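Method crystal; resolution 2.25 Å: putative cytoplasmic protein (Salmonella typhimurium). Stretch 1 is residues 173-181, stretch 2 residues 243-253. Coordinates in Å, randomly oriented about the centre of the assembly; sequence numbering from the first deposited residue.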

# COMPACT_ATOMS: atom_id res chain seq x y z
N GLU E 173 9.10 41.79 -24.19
CA GLU E 173 8.13 42.81 -24.64
C GLU E 173 6.72 42.24 -24.83
O GLU E 173 5.77 42.99 -25.08
CB GLU E 173 8.60 43.49 -25.94
CG GLU E 173 9.88 42.86 -26.61
CD GLU E 173 9.70 41.42 -27.14
OE1 GLU E 173 10.58 40.58 -26.85
OE2 GLU E 173 8.71 41.13 -27.85
N HIS E 174 6.59 40.92 -24.71
CA HIS E 174 5.30 40.26 -24.83
C HIS E 174 4.39 40.82 -23.73
O HIS E 174 4.81 40.92 -22.58
CB HIS E 174 5.46 38.74 -24.69
CG HIS E 174 4.23 37.97 -25.05
ND1 HIS E 174 3.16 37.83 -24.19
CD2 HIS E 174 3.90 37.29 -26.17
CE1 HIS E 174 2.23 37.11 -24.76
NE2 HIS E 174 2.65 36.76 -25.96
N PRO E 175 3.14 41.21 -24.09
CA PRO E 175 2.18 41.80 -23.13
C PRO E 175 2.10 41.13 -21.76
O PRO E 175 2.01 41.82 -20.75
CB PRO E 175 0.83 41.65 -23.85
CG PRO E 175 1.13 41.50 -25.29
CD PRO E 175 2.58 41.10 -25.45
N VAL E 176 2.16 39.79 -21.71
CA VAL E 176 2.01 39.04 -20.46
C VAL E 176 3.14 39.31 -19.46
O VAL E 176 2.92 39.40 -18.24
CB VAL E 176 1.87 37.52 -20.73
CG1 VAL E 176 2.14 36.69 -19.48
CG2 VAL E 176 0.49 37.21 -21.30
N VAL E 177 4.36 39.46 -19.97
CA VAL E 177 5.54 39.57 -19.12
C VAL E 177 6.21 40.94 -19.16
O VAL E 177 7.17 41.20 -18.42
CB VAL E 177 6.57 38.48 -19.48
CG1 VAL E 177 5.96 37.08 -19.29
CG2 VAL E 177 7.09 38.68 -20.91
N ASN E 178 5.72 41.82 -20.02
CA ASN E 178 6.30 43.14 -20.14
C ASN E 178 6.44 43.86 -18.79
O ASN E 178 5.46 43.97 -18.03
CB ASN E 178 5.53 43.98 -21.16
CG ASN E 178 6.17 45.35 -21.38
OD1 ASN E 178 7.27 45.46 -21.92
ND2 ASN E 178 5.47 46.40 -20.96
N GLY E 179 7.65 44.31 -18.48
CA GLY E 179 7.93 45.03 -17.24
C GLY E 179 8.44 44.18 -16.09
O GLY E 179 8.86 44.72 -15.07
N PHE E 180 8.40 42.85 -16.24
CA PHE E 180 8.82 41.93 -15.18
C PHE E 180 10.34 41.98 -15.06
O PHE E 180 11.02 42.28 -16.05
CB PHE E 180 8.41 40.48 -15.49
CG PHE E 180 6.92 40.20 -15.40
CD1 PHE E 180 5.97 41.24 -15.36
CD2 PHE E 180 6.47 38.88 -15.40
CE1 PHE E 180 4.59 40.96 -15.29
CE2 PHE E 180 5.10 38.59 -15.35
CZ PHE E 180 4.15 39.64 -15.29
N SER E 181 10.87 41.69 -13.88
CA SER E 181 12.32 41.71 -13.68
C SER E 181 12.68 40.78 -12.55
O SER E 181 11.80 40.29 -11.84
CB SER E 181 12.80 43.13 -13.33
OG SER E 181 12.25 43.57 -12.08
N THR E 243 1.63 37.25 -9.18
CA THR E 243 0.20 37.43 -9.41
C THR E 243 -0.05 37.86 -10.83
O THR E 243 -0.90 37.28 -11.51
CB THR E 243 -0.44 38.48 -8.43
OG1 THR E 243 -0.40 37.97 -7.09
CG2 THR E 243 -1.89 38.75 -8.81
N ASP E 244 0.70 38.87 -11.28
CA ASP E 244 0.54 39.43 -12.62
C ASP E 244 0.82 38.40 -13.70
O ASP E 244 0.18 38.41 -14.73
CB ASP E 244 1.44 40.66 -12.84
CG ASP E 244 1.05 41.84 -11.96
OD1 ASP E 244 -0.08 41.85 -11.39
OD2 ASP E 244 1.88 42.77 -11.85
N LEU E 245 1.81 37.53 -13.44
CA LEU E 245 2.15 36.46 -14.38
C LEU E 245 0.92 35.62 -14.68
O LEU E 245 0.49 35.54 -15.82
CB LEU E 245 3.28 35.58 -13.82
CG LEU E 245 3.64 34.27 -14.55
CD1 LEU E 245 4.02 34.47 -16.03
CD2 LEU E 245 4.75 33.54 -13.81
N TRP E 246 0.34 35.04 -13.63
CA TRP E 246 -0.78 34.12 -13.78
C TRP E 246 -2.02 34.84 -14.26
O TRP E 246 -2.75 34.32 -15.10
CB TRP E 246 -1.03 33.38 -12.47
CG TRP E 246 0.14 32.56 -12.06
CD1 TRP E 246 0.98 32.78 -11.00
CD2 TRP E 246 0.65 31.40 -12.74
NE1 TRP E 246 1.97 31.82 -10.97
CE2 TRP E 246 1.79 30.96 -12.02
CE3 TRP E 246 0.24 30.69 -13.88
CZ2 TRP E 246 2.53 29.82 -12.40
CZ3 TRP E 246 0.98 29.56 -14.27
CH2 TRP E 246 2.11 29.14 -13.52
N VAL E 247 -2.24 36.04 -13.73
CA VAL E 247 -3.40 36.86 -14.09
C VAL E 247 -3.30 37.30 -15.55
O VAL E 247 -4.25 37.12 -16.31
CB VAL E 247 -3.61 38.06 -13.08
CG1 VAL E 247 -4.45 39.18 -13.68
CG2 VAL E 247 -4.30 37.56 -11.82
N ASN E 248 -2.14 37.85 -15.93
CA ASN E 248 -1.90 38.24 -17.33
C ASN E 248 -2.03 37.08 -18.29
O ASN E 248 -2.58 37.25 -19.37
CB ASN E 248 -0.51 38.89 -17.54
CG ASN E 248 -0.33 40.19 -16.78
OD1 ASN E 248 -1.29 40.79 -16.28
ND2 ASN E 248 0.93 40.63 -16.69
N THR E 249 -1.53 35.89 -17.92
CA THR E 249 -1.60 34.78 -18.88
C THR E 249 -3.04 34.26 -19.01
O THR E 249 -3.50 33.92 -20.11
CB THR E 249 -0.55 33.63 -18.67
OG1 THR E 249 -1.19 32.45 -18.20
CG2 THR E 249 0.56 33.99 -17.74
N LEU E 250 -3.76 34.25 -17.88
CA LEU E 250 -5.19 33.93 -17.92
C LEU E 250 -5.94 34.87 -18.86
O LEU E 250 -6.69 34.44 -19.72
CB LEU E 250 -5.79 33.97 -16.52
CG LEU E 250 -5.40 32.75 -15.70
CD1 LEU E 250 -6.08 32.76 -14.33
CD2 LEU E 250 -5.75 31.48 -16.50
N GLN E 251 -5.65 36.16 -18.70
CA GLN E 251 -6.28 37.24 -19.45
C GLN E 251 -5.88 37.22 -20.93
O GLN E 251 -6.69 37.51 -21.82
CB GLN E 251 -5.88 38.58 -18.81
CG GLN E 251 -7.01 39.58 -18.69
CD GLN E 251 -7.49 39.75 -17.27
OE1 GLN E 251 -6.69 39.78 -16.32
NE2 GLN E 251 -8.81 39.90 -17.10
N PHE E 252 -4.62 36.87 -21.20
CA PHE E 252 -4.14 36.78 -22.58
C PHE E 252 -4.90 35.75 -23.43
O PHE E 252 -5.22 36.01 -24.60
CB PHE E 252 -2.63 36.50 -22.61
CG PHE E 252 -2.00 36.75 -23.96
CD1 PHE E 252 -1.72 38.06 -24.38
CD2 PHE E 252 -1.71 35.69 -24.82
CE1 PHE E 252 -1.16 38.31 -25.62
CE2 PHE E 252 -1.15 35.92 -26.07
CZ PHE E 252 -0.87 37.24 -26.48
N ILE E 253 -5.20 34.60 -22.83
CA ILE E 253 -5.79 33.46 -23.54
C ILE E 253 -7.33 33.35 -23.34
O ILE E 253 -7.97 32.46 -23.90
CB ILE E 253 -5.05 32.12 -23.18
CG1 ILE E 253 -5.43 31.64 -21.78
CG2 ILE E 253 -3.52 32.30 -23.26
CD1 ILE E 253 -4.83 30.29 -21.39

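An irregular loop, residues 173-181, lies against one side of a helix already under way at Thr 243, and the backbones come closest at Val 176 and Asn 248, whose CA atoms are 5.1 Å apart. Asp 244, Asn 248 and Phe 252, spaced about one turn apart, all point their CA-to-CB bonds toward the loop.

Asn 248 supplies the one hydrogen bond across the contact: its ND2 donates to Val 176 O at 2.8 Å, nearly straight at 165°. An amide suits this place because its NH2 can reach out from the helix to a loop carbonyl; the m rotamer and the CB pointing toward the loop carry it there. Val 176, buried with chi1 t, sets CG1 4.0 Å from Asn 248 CB and CG2 3.5 Å from Phe 252 CB.

Phe 252, in t, offers a broad apolar ring to Pro 175, whose CG lies 3.9 Å from Phe 252 CE1, and to His 174, whose CE1 sits over one face, 3.5 Å from Phe 252 CZ. His 174, also t in chi1, accepts at ND1 a weak hydrogen bond from Val 176 N (3.3 Å), which helps hold it.

In the type II turn from Val 177 to Phe 180, Gly 179, at phi 94°, adopts angles where a CB would jam against the preceding carbonyl. With CB toward the helix, Phe 180's m rotamer carries its ring to Leu 245, CE2 lying 3.8 Å from Leu 245 CB.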